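Local coordinates for protein BamaA.19900.a (Balamuthia mandrillaris, PDB 6VZZ) that binds glucose and, as a glucokinase of the actin-like ATPase clan, probably phosphorylates it to glucose 6-phosphate with ATP as donor, at residues 96-100 against 385-389; 147-151 against 187-191; 166-172 against 369-375; 222-227 against 315-319; 269-274 against 304-308. All blocks are in the same frame, centred on the assembly; numbering follows the deposited sequence.

Interaction 1: residues 96-100 against 385-389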
# COMPACT_ATOMS: atom_id res chain seq x y z
N GLY A 96 -5.98 23.21 22.34
CA GLY A 96 -5.43 22.14 21.55
C GLY A 96 -5.36 22.52 20.08
O GLY A 96 -6.16 23.35 19.62
N ALA A 97 -4.43 21.94 19.34
CA ALA A 97 -4.27 22.29 17.94
C ALA A 97 -3.79 21.08 17.16
O ALA A 97 -3.08 20.22 17.69
CB ALA A 97 -3.30 23.46 17.75
N CYS A 98 -4.20 21.01 15.90
CA CYS A 98 -3.71 19.99 14.98
C CYS A 98 -3.54 20.62 13.61
O CYS A 98 -4.45 21.29 13.11
CB CYS A 98 -4.65 18.80 14.90
SG CYS A 98 -4.15 17.63 13.62
N LEU A 99 -2.37 20.41 13.00
CA LEU A 99 -2.07 20.89 11.66
C LEU A 99 -1.98 19.70 10.72
O LEU A 99 -1.11 18.84 10.89
CB LEU A 99 -0.77 21.69 11.64
CG LEU A 99 -0.73 22.87 12.60
CD1 LEU A 99 0.04 22.50 13.84
CD2 LEU A 99 -0.13 24.09 11.93
N ALA A 100 -2.87 19.65 9.73
CA ALA A 100 -2.86 18.61 8.71
C ALA A 100 -2.17 19.19 7.48
O ALA A 100 -2.73 20.07 6.81
CB ALA A 100 -4.27 18.13 8.38
N ALA A 385 -8.54 17.40 11.39
CA ALA A 385 -7.60 18.05 12.29
C ALA A 385 -8.28 18.45 13.59
O ALA A 385 -7.68 18.33 14.67
CB ALA A 385 -6.98 19.27 11.61
N LEU A 386 -9.53 18.92 13.52
CA LEU A 386 -10.22 19.32 14.74
C LEU A 386 -10.62 18.12 15.58
O LEU A 386 -10.71 18.23 16.81
CB LEU A 386 -11.44 20.18 14.39
CG LEU A 386 -11.12 21.62 14.01
CD1 LEU A 386 -12.34 22.32 13.44
CD2 LEU A 386 -10.59 22.38 15.22
N TYR A 387 -10.84 16.97 14.96
CA TYR A 387 -11.06 15.75 15.73
C TYR A 387 -9.81 15.37 16.52
O TYR A 387 -9.88 15.06 17.71
CB TYR A 387 -11.51 14.63 14.80
CG TYR A 387 -11.53 13.27 15.43
CD1 TYR A 387 -12.57 12.89 16.28
CD2 TYR A 387 -10.52 12.35 15.18
CE1 TYR A 387 -12.59 11.63 16.86
CE2 TYR A 387 -10.53 11.09 15.76
CZ TYR A 387 -11.57 10.74 16.60
OH TYR A 387 -11.58 9.50 17.17
N VAL A 388 -8.64 15.41 15.87
CA VAL A 388 -7.39 15.08 16.54
C VAL A 388 -7.06 16.11 17.63
O VAL A 388 -6.59 15.75 18.71
CB VAL A 388 -6.25 14.97 15.52
CG1 VAL A 388 -4.94 14.74 16.25
CG2 VAL A 388 -6.54 13.87 14.50
N ALA A 389 -7.27 17.39 17.34
CA ALA A 389 -6.87 18.43 18.29
C ALA A 389 -7.56 18.28 19.64
O ALA A 389 -7.04 18.79 20.64
CB ALA A 389 -7.17 19.81 17.72
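Strand 96-100 and helix 385-389 run in roughly opposite directions, with 143° between their short axes and a closest approach of 6.5 Å, a close approach, with glycine, alanine and cysteine lining most of it. This is the layered alpha/beta packing of the actin-like ATPase fold: the C-terminal helix lies against a mixed sheet in which strand 96-101 sits between strands 37-43 and 141-145. The backbones come nearest at Ala97 and Ala389, whose CA atoms are 4.7 Å apart. At Gly96 a CB would sit 2.5 Å from Ala389 O, so the helix end leaves no room for a side chain there. Cys98 and Ala100 point toward the helix, while Ala97 and Leu99 turn to the other face of the sheet, where Leu99 packs on Phe136. Ala100 CB reaches Ala385 CB at 4.4 Å. Cys98 fills the centre: its CB lies 3.9 Å from Ala389 CB and 3.1 Å from Ala385 O, and with chi1 in t its SG rests 3.8 Å from Ala385 CB and 3.9 Å from Val388 CB.

Interaction 2: residues 147-151 against 187-191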
# COMPACT_ATOMS: atom_id res chain seq x y z
N LEU A 147 -4.08 14.06 4.02
CA LEU A 147 -5.01 12.97 3.72
C LEU A 147 -5.32 12.14 4.95
O LEU A 147 -6.43 11.62 5.09
CB LEU A 147 -4.45 12.07 2.61
CG LEU A 147 -5.03 12.36 1.21
CD1 LEU A 147 -6.48 11.93 1.14
CD2 LEU A 147 -4.89 13.83 0.87
N GLU A 148 -4.35 11.99 5.86
CA GLU A 148 -4.64 11.44 7.17
C GLU A 148 -5.74 12.24 7.86
O GLU A 148 -6.64 11.67 8.49
CB GLU A 148 -3.35 11.39 7.99
CG GLU A 148 -3.52 11.02 9.45
CD GLU A 148 -2.18 10.90 10.18
OE1 GLU A 148 -1.16 11.38 9.64
OE2 GLU A 148 -2.16 10.32 11.29
N GLY A 149 -5.70 13.57 7.72
CA GLY A 149 -6.78 14.38 8.25
C GLY A 149 -8.11 14.14 7.55
O GLY A 149 -9.17 14.14 8.18
N THR A 150 -8.06 13.95 6.22
CA THR A 150 -9.28 13.63 5.47
C THR A 150 -9.95 12.39 6.03
O THR A 150 -11.16 12.36 6.24
CB THR A 150 -8.95 13.43 3.99
OG1 THR A 150 -8.35 14.62 3.45
CG2 THR A 150 -10.20 13.09 3.21
N CYS A 151 -9.15 11.35 6.29
CA CYS A 151 -9.73 10.11 6.79
C CYS A 151 -10.42 10.31 8.14
O CYS A 151 -11.53 9.80 8.35
CB CYS A 151 -8.65 9.03 6.88
SG CYS A 151 -8.01 8.61 5.24
N LEU A 187 -9.98 3.08 0.51
CA LEU A 187 -8.93 3.94 -0.02
C LEU A 187 -9.49 5.34 -0.22
O LEU A 187 -10.59 5.51 -0.74
CB LEU A 187 -8.41 3.37 -1.34
CG LEU A 187 -7.29 4.05 -2.12
CD1 LEU A 187 -5.99 4.03 -1.35
CD2 LEU A 187 -7.11 3.39 -3.47
N VAL A 188 -8.74 6.35 0.23
CA VAL A 188 -9.13 7.75 0.03
C VAL A 188 -8.07 8.42 -0.84
O VAL A 188 -6.87 8.33 -0.55
CB VAL A 188 -9.29 8.49 1.37
CG1 VAL A 188 -9.63 9.95 1.12
CG2 VAL A 188 -10.35 7.82 2.23
N LEU A 189 -8.52 9.09 -1.90
CA LEU A 189 -7.66 9.82 -2.83
C LEU A 189 -8.17 11.25 -2.97
O LEU A 189 -9.39 11.48 -3.00
CB LEU A 189 -7.63 9.17 -4.24
CG LEU A 189 -7.30 7.69 -4.39
CD1 LEU A 189 -8.54 6.84 -4.22
CD2 LEU A 189 -6.66 7.43 -5.73
N ALA A 190 -7.24 12.20 -3.11
CA ALA A 190 -7.61 13.59 -3.37
C ALA A 190 -6.64 14.19 -4.37
O ALA A 190 -5.42 14.15 -4.15
CB ALA A 190 -7.63 14.43 -2.08
N VAL A 191 -7.18 14.77 -5.44
CA VAL A 191 -6.39 15.39 -6.50
C VAL A 191 -6.44 16.90 -6.30
O VAL A 191 -7.51 17.50 -6.33
CB VAL A 191 -6.92 15.01 -7.89
CG1 VAL A 191 -5.99 15.54 -8.98
CG2 VAL A 191 -7.08 13.51 -8.01
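Apolar side chains make this contact, and no hydrogen bond crosses it. Val188 is the hub on the strand: its CG1 meets Leu147 CD1 at 3.7 Å and Thr150 CG2 at 3.8 Å, and its CG2 meets Cys151 SG at 3.9 Å, so residues one helical turn apart grip the same valine. Leu147 also extends along the strand, its CD2 lying 4.1 Å from Ala190 CB. Val188 and Ala190 point toward the helix, whereas Leu189, between them, turns to the opposite face of the sheet and packs on Leu316 of helix 303-327. Helix 146-159 thus covers one face of the six-stranded mixed sheet and helix 303-327 the other, the alpha/beta layering of the actin-like ATPase fold. The short axes of helix and strand make an angle of 127° and approach to 9.1 Å. Polar groups are satisfied away from the strand: Thr150 OG1 hydrogen-bonds to Asn381 OD1 and to Asp146 O, and Glu148 OE1 to the backbone N of Asn145. Asn145 and Asp146 belong to the glucose pocket, and Leu147 itself touches bound beta-D-glucopyranose.

Interaction 3: residues 166-172 against 369-375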
# COMPACT_ATOMS: atom_id res chain seq x y z
N CYS A 166 -22.33 14.70 1.73
CA CYS A 166 -21.34 15.24 0.82
C CYS A 166 -20.66 14.19 -0.06
O CYS A 166 -19.74 14.54 -0.80
CB CYS A 166 -20.28 16.02 1.59
SG CYS A 166 -19.51 15.08 2.92
N PHE A 167 -21.08 12.92 -0.01
CA PHE A 167 -20.56 11.90 -0.91
C PHE A 167 -21.71 11.24 -1.66
O PHE A 167 -22.83 11.17 -1.15
CB PHE A 167 -19.75 10.84 -0.17
CG PHE A 167 -18.36 11.27 0.15
CD1 PHE A 167 -17.34 11.08 -0.76
CD2 PHE A 167 -18.07 11.88 1.36
CE1 PHE A 167 -16.06 11.49 -0.49
CE2 PHE A 167 -16.79 12.29 1.64
CZ PHE A 167 -15.78 12.09 0.72
N LYS A 168 -21.42 10.78 -2.87
CA LYS A 168 -22.40 10.09 -3.72
C LYS A 168 -21.72 8.89 -4.36
O LYS A 168 -20.54 8.96 -4.73
CB LYS A 168 -22.96 11.01 -4.82
CG LYS A 168 -24.12 11.90 -4.39
CD LYS A 168 -25.40 11.09 -4.23
CE LYS A 168 -26.50 11.91 -3.56
NZ LYS A 168 -26.04 12.44 -2.23
N PRO A 169 -22.43 7.77 -4.50
CA PRO A 169 -21.86 6.62 -5.20
C PRO A 169 -21.77 6.88 -6.69
O PRO A 169 -22.68 7.45 -7.30
CB PRO A 169 -22.84 5.49 -4.90
CG PRO A 169 -23.77 6.01 -3.84
CD PRO A 169 -23.78 7.49 -3.97
N LEU A 170 -20.65 6.47 -7.28
CA LEU A 170 -20.52 6.43 -8.73
C LEU A 170 -20.70 5.03 -9.29
O LEU A 170 -21.20 4.89 -10.41
CB LEU A 170 -19.16 7.00 -9.16
CG LEU A 170 -18.92 8.50 -8.98
CD1 LEU A 170 -17.59 8.91 -9.59
CD2 LEU A 170 -20.05 9.32 -9.56
N TRP A 171 -20.29 4.00 -8.55
CA TRP A 171 -20.55 2.62 -8.96
C TRP A 171 -20.23 1.69 -7.79
O TRP A 171 -19.66 2.10 -6.77
CB TRP A 171 -19.77 2.25 -10.22
CG TRP A 171 -18.27 2.10 -10.10
CD1 TRP A 171 -17.59 1.23 -9.29
CD2 TRP A 171 -17.27 2.79 -10.87
NE1 TRP A 171 -16.24 1.35 -9.49
CE2 TRP A 171 -16.02 2.30 -10.46
CE3 TRP A 171 -17.32 3.79 -11.85
CZ2 TRP A 171 -14.82 2.77 -11.00
CZ3 TRP A 171 -16.13 4.25 -12.38
CH2 TRP A 171 -14.90 3.74 -11.95
N GLY A 172 -20.63 0.43 -7.94
CA GLY A 172 -20.39 -0.58 -6.94
C GLY A 172 -21.66 -1.19 -6.39
O GLY A 172 -22.77 -0.71 -6.64
N ILE A 369 -15.92 -3.39 -6.15
CA ILE A 369 -15.36 -2.30 -5.37
C ILE A 369 -16.27 -1.09 -5.51
O ILE A 369 -16.64 -0.71 -6.63
CB ILE A 369 -13.93 -1.98 -5.84
CG1 ILE A 369 -13.02 -3.17 -5.53
CG2 ILE A 369 -13.41 -0.68 -5.22
CD1 ILE A 369 -11.72 -2.79 -4.86
N ASP A 370 -16.66 -0.51 -4.38
CA ASP A 370 -17.48 0.70 -4.38
C ASP A 370 -16.62 1.93 -4.69
O ASP A 370 -15.45 2.00 -4.31
CB ASP A 370 -18.17 0.91 -3.03
CG ASP A 370 -19.27 -0.11 -2.76
OD1 ASP A 370 -20.25 -0.18 -3.54
OD2 ASP A 370 -19.14 -0.84 -1.76
N LEU A 371 -17.21 2.89 -5.38
CA LEU A 371 -16.54 4.16 -5.65
C LEU A 371 -17.48 5.29 -5.24
O LEU A 371 -18.63 5.34 -5.69
CB LEU A 371 -16.16 4.29 -7.13
CG LEU A 371 -15.73 5.69 -7.60
CD1 LEU A 371 -14.51 6.17 -6.83
CD2 LEU A 371 -15.46 5.72 -9.11
N PHE A 372 -17.00 6.16 -4.36
CA PHE A 372 -17.74 7.33 -3.93
C PHE A 372 -16.95 8.56 -4.34
O PHE A 372 -15.72 8.51 -4.48
CB PHE A 372 -17.98 7.35 -2.41
CG PHE A 372 -18.59 6.09 -1.88
CD1 PHE A 372 -19.94 5.85 -2.02
CD2 PHE A 372 -17.82 5.14 -1.24
CE1 PHE A 372 -20.51 4.69 -1.54
CE2 PHE A 372 -18.38 3.98 -0.76
CZ PHE A 372 -19.74 3.75 -0.91
N THR A 373 -17.66 9.66 -4.55
CA THR A 373 -16.98 10.90 -4.88
C THR A 373 -17.65 12.03 -4.12
O THR A 373 -18.87 12.01 -3.91
CB THR A 373 -16.97 11.14 -6.40
OG1 THR A 373 -16.03 12.17 -6.72
CG2 THR A 373 -18.37 11.52 -6.92
N GLN A 374 -16.85 12.97 -3.65
CA GLN A 374 -17.36 14.07 -2.86
C GLN A 374 -18.14 15.03 -3.76
O GLN A 374 -17.66 15.41 -4.83
CB GLN A 374 -16.21 14.79 -2.16
CG GLN A 374 -16.65 15.84 -1.16
CD GLN A 374 -15.47 16.49 -0.44
OE1 GLN A 374 -14.41 15.88 -0.27
NE2 GLN A 374 -15.66 17.73 -0.01
N THR A 375 -19.34 15.42 -3.32
CA THR A 375 -20.25 16.21 -4.13
C THR A 375 -20.57 17.59 -3.58
O THR A 375 -21.07 18.42 -4.34
CB THR A 375 -21.57 15.46 -4.32
OG1 THR A 375 -22.08 15.08 -3.03
CG2 THR A 375 -21.38 14.21 -5.18
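Leu371 and Trp171 form the apolar centre on one face of the sheet: Leu371 CD2 sits over the six-membered ring of Trp171, 3.4 Å from its centroid and 8° off the normal, a close CH-pi contact. Leu170 closes in beside them, its CD1 3.9 Å from Leu371 CD2 and its CG 3.7 Å from Thr373 CG2. On the other face Pro169 CB meets Phe372 CD1 at 4.1 Å, and Gln374 CB lies over the Phe167 ring, 4.1 Å from the centroid. Between these layers run the backbone hydrogen bonds. Lys168 and Thr373 are a hydrogen-bonded pair, both N-to-O distances 3.0 Å (Lys168 N to Thr373 O, Thr373 N to Lys168 O), flanked by the non-hydrogen-bonded pairs Phe167-Gln374 and Pro169-Phe372. At one end Thr375 N donates to Cys166 O at 2.7 Å. At the other, Gly172 meets Asp370, whose OD1 accepts from Ala174 N; the glycine's backbone angles would jam a CB against the preceding carbonyl. Gln374 OE1 accepts from Gly336 N. Leu170 N to Leu371 O (2.8 Å) and Leu371 N to Trp171 O (2.9 Å) place two residues opposite one: a classic beta bulge, here in the antiparallel strand pair at the edge of the six-stranded mixed sheet of this actin-like ATPase fold.

Interaction 4: residues 222-227 against 315-319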
# COMPACT_ATOMS: atom_id res chain seq x y z
N VAL A 222 4.71 7.18 -6.35
CA VAL A 222 5.23 5.95 -6.95
C VAL A 222 5.25 6.09 -8.47
O VAL A 222 4.46 6.83 -9.07
CB VAL A 222 4.41 4.72 -6.52
CG1 VAL A 222 4.37 4.59 -5.01
CG2 VAL A 222 3.02 4.74 -7.14
N ALA A 223 6.18 5.37 -9.10
CA ALA A 223 6.29 5.37 -10.55
C ALA A 223 5.00 4.86 -11.19
O ALA A 223 4.32 3.99 -10.65
CB ALA A 223 7.46 4.51 -10.98
N ILE A 224 4.68 5.41 -12.36
CA ILE A 224 3.47 5.05 -13.08
C ILE A 224 3.58 3.64 -13.66
O ILE A 224 4.67 3.06 -13.72
CB ILE A 224 3.18 6.07 -14.19
CG1 ILE A 224 4.43 6.32 -15.03
CG2 ILE A 224 2.74 7.39 -13.58
CD1 ILE A 224 4.65 5.32 -16.12
N SER A 225 2.45 3.11 -14.12
CA SER A 225 2.39 1.88 -14.88
C SER A 225 1.96 2.15 -16.31
O SER A 225 1.18 3.07 -16.56
CB SER A 225 1.41 0.90 -14.23
OG SER A 225 2.04 0.23 -13.16
N PRO A 226 2.44 1.38 -17.28
CA PRO A 226 2.02 1.57 -18.67
C PRO A 226 0.71 0.83 -18.93
O PRO A 226 0.17 0.18 -18.05
CB PRO A 226 3.18 0.95 -19.46
CG PRO A 226 3.61 -0.18 -18.60
CD PRO A 226 3.42 0.29 -17.16
N VAL A 227 0.20 0.95 -20.16
CA VAL A 227 -0.90 0.10 -20.59
C VAL A 227 -0.33 -1.12 -21.28
O VAL A 227 0.89 -1.22 -21.50
CB VAL A 227 -1.87 0.82 -21.56
CG1 VAL A 227 -2.67 1.86 -20.84
CG2 VAL A 227 -1.10 1.43 -22.73
N PHE A 315 -4.98 8.33 -15.48
CA PHE A 315 -3.91 7.91 -14.58
C PHE A 315 -4.36 7.90 -13.13
O PHE A 315 -3.85 7.12 -12.33
CB PHE A 315 -2.67 8.77 -14.77
CG PHE A 315 -1.81 8.32 -15.91
CD1 PHE A 315 -2.10 8.70 -17.21
CD2 PHE A 315 -0.72 7.49 -15.68
CE1 PHE A 315 -1.32 8.26 -18.27
CE2 PHE A 315 0.06 7.05 -16.72
CZ PHE A 315 -0.23 7.44 -18.03
N LEU A 316 -5.33 8.75 -12.77
CA LEU A 316 -5.94 8.61 -11.45
C LEU A 316 -6.62 7.25 -11.32
O LEU A 316 -6.48 6.58 -10.30
CB LEU A 316 -6.94 9.74 -11.20
CG LEU A 316 -7.77 9.55 -9.92
CD1 LEU A 316 -6.91 9.72 -8.69
CD2 LEU A 316 -8.95 10.49 -9.89
N MET A 317 -7.34 6.82 -12.36
CA MET A 317 -7.96 5.51 -12.31
C MET A 317 -6.92 4.39 -12.28
O MET A 317 -7.18 3.33 -11.70
CB MET A 317 -8.90 5.32 -13.50
CG MET A 317 -10.16 6.17 -13.46
SD MET A 317 -11.24 5.77 -12.08
CE MET A 317 -11.10 7.24 -11.07
N ARG A 318 -5.75 4.59 -12.89
CA ARG A 318 -4.76 3.51 -12.92
C ARG A 318 -4.12 3.30 -11.55
O ARG A 318 -3.91 2.15 -11.13
CB ARG A 318 -3.69 3.78 -13.97
CG ARG A 318 -2.71 2.64 -14.11
CD ARG A 318 -1.93 2.75 -15.41
NE ARG A 318 -2.83 3.08 -16.50
CZ ARG A 318 -2.44 3.54 -17.69
NH1 ARG A 318 -3.35 3.84 -18.61
NH2 ARG A 318 -1.15 3.71 -17.95
N ILE A 319 -3.77 4.38 -10.85
CA ILE A 319 -3.19 4.20 -9.52
C ILE A 319 -4.26 3.68 -8.56
O ILE A 319 -3.98 2.84 -7.69
CB ILE A 319 -2.54 5.51 -9.02
CG1 ILE A 319 -1.91 5.35 -7.64
CG2 ILE A 319 -3.55 6.64 -8.96
CD1 ILE A 319 -0.95 4.18 -7.51
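Arg318 stretches from the helix across Ser225, its CD 4.0 Å from Ser225 CB, and its guanidinium reaches the backbone beyond. There Arg318 NH2 donates a hydrogen bond to Ser225 O at 2.8 Å with an angle of 158°, the oxygen lying near the guanidinium plane, while Arg318 NH1 comes within 3.1 Å of Val227 CG1. Salt bridges to Glu237 through NH1 and to Glu356 through NE balance the buried charge, so one arginine ties the irregular 222-227 segment to two further helices. Apolar contacts flank it: Ile224 CG2 packs on Phe315 CD2 at 4.0 Å, and Val222 CG2 on Ile319 CD1, also at 4.0 Å. The 222-227 segment follows His221 of the glucose pocket and reaches the dimer interface. Ser225 OG hydrogen-bonds to Ile224 O of the second subunit, a bond made reciprocally, and Ala223 N bonds to Asn322 OD1 of that subunit. Within the subunit, helix 303-327 lies between several elements: Phe315 and Arg318 contact the loop and Glu237 of helix 234-249, Met317 packs on helix 350-357, and Leu316 rests on strand 186-191 of the six-stranded sheet.

Interaction 5: residues 269-274 against 304-308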
# COMPACT_ATOMS: atom_id res chain seq x y z
N THR A 269 0.40 18.00 -19.08
CA THR A 269 -0.26 17.15 -20.07
C THR A 269 -0.94 17.99 -21.15
O THR A 269 -0.88 17.66 -22.34
CB THR A 269 -1.26 16.24 -19.37
OG1 THR A 269 -0.57 15.40 -18.44
CG2 THR A 269 -2.01 15.37 -20.37
N TYR A 270 -1.59 19.08 -20.74
CA TYR A 270 -2.20 20.01 -21.69
C TYR A 270 -1.18 20.56 -22.67
O TYR A 270 -1.45 20.63 -23.88
CB TYR A 270 -2.89 21.14 -20.92
CG TYR A 270 -3.74 22.06 -21.75
CD1 TYR A 270 -4.88 21.60 -22.41
CD2 TYR A 270 -3.43 23.41 -21.85
CE1 TYR A 270 -5.67 22.45 -23.17
CE2 TYR A 270 -4.22 24.27 -22.60
CZ TYR A 270 -5.33 23.78 -23.26
OH TYR A 270 -6.11 24.64 -24.00
N LYS A 271 0.00 20.96 -22.18
CA LYS A 271 1.02 21.50 -23.07
C LYS A 271 1.54 20.44 -24.03
O LYS A 271 1.90 20.75 -25.17
CB LYS A 271 2.18 22.11 -22.27
N TRP A 272 1.55 19.17 -23.61
CA TRP A 272 1.94 18.08 -24.51
C TRP A 272 0.91 17.89 -25.61
O TRP A 272 1.26 17.76 -26.79
CB TRP A 272 2.13 16.79 -23.72
CG TRP A 272 2.18 15.58 -24.58
CD1 TRP A 272 3.26 15.12 -25.28
CD2 TRP A 272 1.12 14.65 -24.82
NE1 TRP A 272 2.93 13.97 -25.96
CE2 TRP A 272 1.62 13.66 -25.69
CE3 TRP A 272 -0.21 14.56 -24.39
CZ2 TRP A 272 0.84 12.59 -26.14
CZ3 TRP A 272 -0.99 13.51 -24.84
CH2 TRP A 272 -0.46 12.54 -25.70
N VAL A 273 -0.38 17.85 -25.25
CA VAL A 273 -1.44 17.77 -26.25
C VAL A 273 -1.29 18.89 -27.27
O VAL A 273 -1.42 18.67 -28.48
CB VAL A 273 -2.82 17.82 -25.56
CG1 VAL A 273 -3.92 18.09 -26.58
CG2 VAL A 273 -3.09 16.53 -24.82
N LEU A 274 -0.98 20.10 -26.81
CA LEU A 274 -0.84 21.23 -27.72
C LEU A 274 0.41 21.12 -28.59
O LEU A 274 0.39 21.54 -29.75
CB LEU A 274 -0.84 22.54 -26.94
CG LEU A 274 -2.11 22.84 -26.14
CD1 LEU A 274 -2.02 24.19 -25.45
CD2 LEU A 274 -3.35 22.78 -27.03
N TYR A 304 -8.80 19.77 -26.96
CA TYR A 304 -7.49 19.55 -26.35
C TYR A 304 -7.59 19.51 -24.84
O TYR A 304 -6.97 18.65 -24.20
CB TYR A 304 -6.53 20.64 -26.81
CG TYR A 304 -6.46 20.77 -28.32
CD1 TYR A 304 -5.95 19.74 -29.10
CD2 TYR A 304 -6.93 21.91 -28.96
CE1 TYR A 304 -5.89 19.85 -30.48
CE2 TYR A 304 -6.87 22.03 -30.34
CZ TYR A 304 -6.35 21.00 -31.09
OH TYR A 304 -6.30 21.10 -32.46
N ALA A 305 -8.37 20.42 -24.24
CA ALA A 305 -8.60 20.35 -22.80
C ALA A 305 -9.18 18.99 -22.42
O ALA A 305 -8.77 18.37 -21.43
CB ALA A 305 -9.52 21.48 -22.35
N HIS A 306 -10.14 18.51 -23.21
CA HIS A 306 -10.73 17.21 -22.97
C HIS A 306 -9.67 16.11 -23.01
O HIS A 306 -9.59 15.27 -22.11
CB HIS A 306 -11.82 16.95 -24.01
CG HIS A 306 -12.49 15.62 -23.86
ND1 HIS A 306 -12.02 14.48 -24.46
CD2 HIS A 306 -13.60 15.26 -23.17
CE1 HIS A 306 -12.81 13.47 -24.16
NE2 HIS A 306 -13.78 13.91 -23.38
N LYS A 307 -8.82 16.12 -24.05
CA LYS A 307 -7.81 15.07 -24.20
C LYS A 307 -6.88 15.03 -23.00
O LYS A 307 -6.60 13.95 -22.46
CB LYS A 307 -7.03 15.30 -25.50
CG LYS A 307 -6.05 14.19 -25.87
CD LYS A 307 -6.76 12.85 -26.02
CE LYS A 307 -5.79 11.73 -26.42
NZ LYS A 307 -6.44 10.38 -26.46
N ALA A 308 -6.42 16.19 -22.54
CA ALA A 308 -5.54 16.24 -21.38
C ALA A 308 -6.26 15.78 -20.12
O ALA A 308 -5.73 14.98 -19.33
CB ALA A 308 -4.98 17.65 -21.20
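Tyr304 opens the contact from helix 303-327, pointing toward helix 269-274: the edge of its ring meets Val273, with Tyr304 CD1 3.6 Å from Val273 CG1, and its CB lies 3.8 Å from Leu274 CD2. Ala305 follows, its N 3.5 Å and its CB 4.1 Å from Tyr270 CE1, so the tyrosine ring of the first helix is set edge-on against the backbone of the second. Lys307 lends its aliphatic part, CG being 3.9 Å from Val273 CG2, while NZ goes on to a salt bridge with Glu236. Ala308 forms the nearest CA pair of the two segments, 5.0 Å from Tyr270 CA to Ala308 CA. Its CB touches Tyr270 CA at 3.7 Å, Thr269 CG2 at 3.8 Å and Val273 CG2 at 4.2 Å. The short axes approach to 8.7 Å at an angle of 127°, a helix-helix packing in the strand-free, largely helical region between strands 213-216 and 331-335. With no hydrogen bond between the segments and polar ends such as Tyr270 OH bonded elsewhere, to Leu284 O, the two helices are held together by shape and apolar contact.

How the interactions relate
Two contacts bind helices to sheets: interaction 1 in the five-stranded sheet and interaction 2 in the six-stranded one, whose edge strand is paired in interaction 3. Both helix-on-strand contacts are apolar, as is the helix pair of interaction 5, whereas interaction 3 relies on backbone hydrogen bonds and interaction 4 on a buried arginine. All five are mainly buried, but interaction 3 includes exposed Lys168 and interaction 4 borders the second subunit. Interactions 4 and 5 share helix 303-327, their centres about 18 Å apart. Its Leu316 CD1 touches Leu189 CD2 of interaction 2 at 3.8 Å, and Met317 SD lies 4.2 Å from Trp171 CH2 of interaction 3.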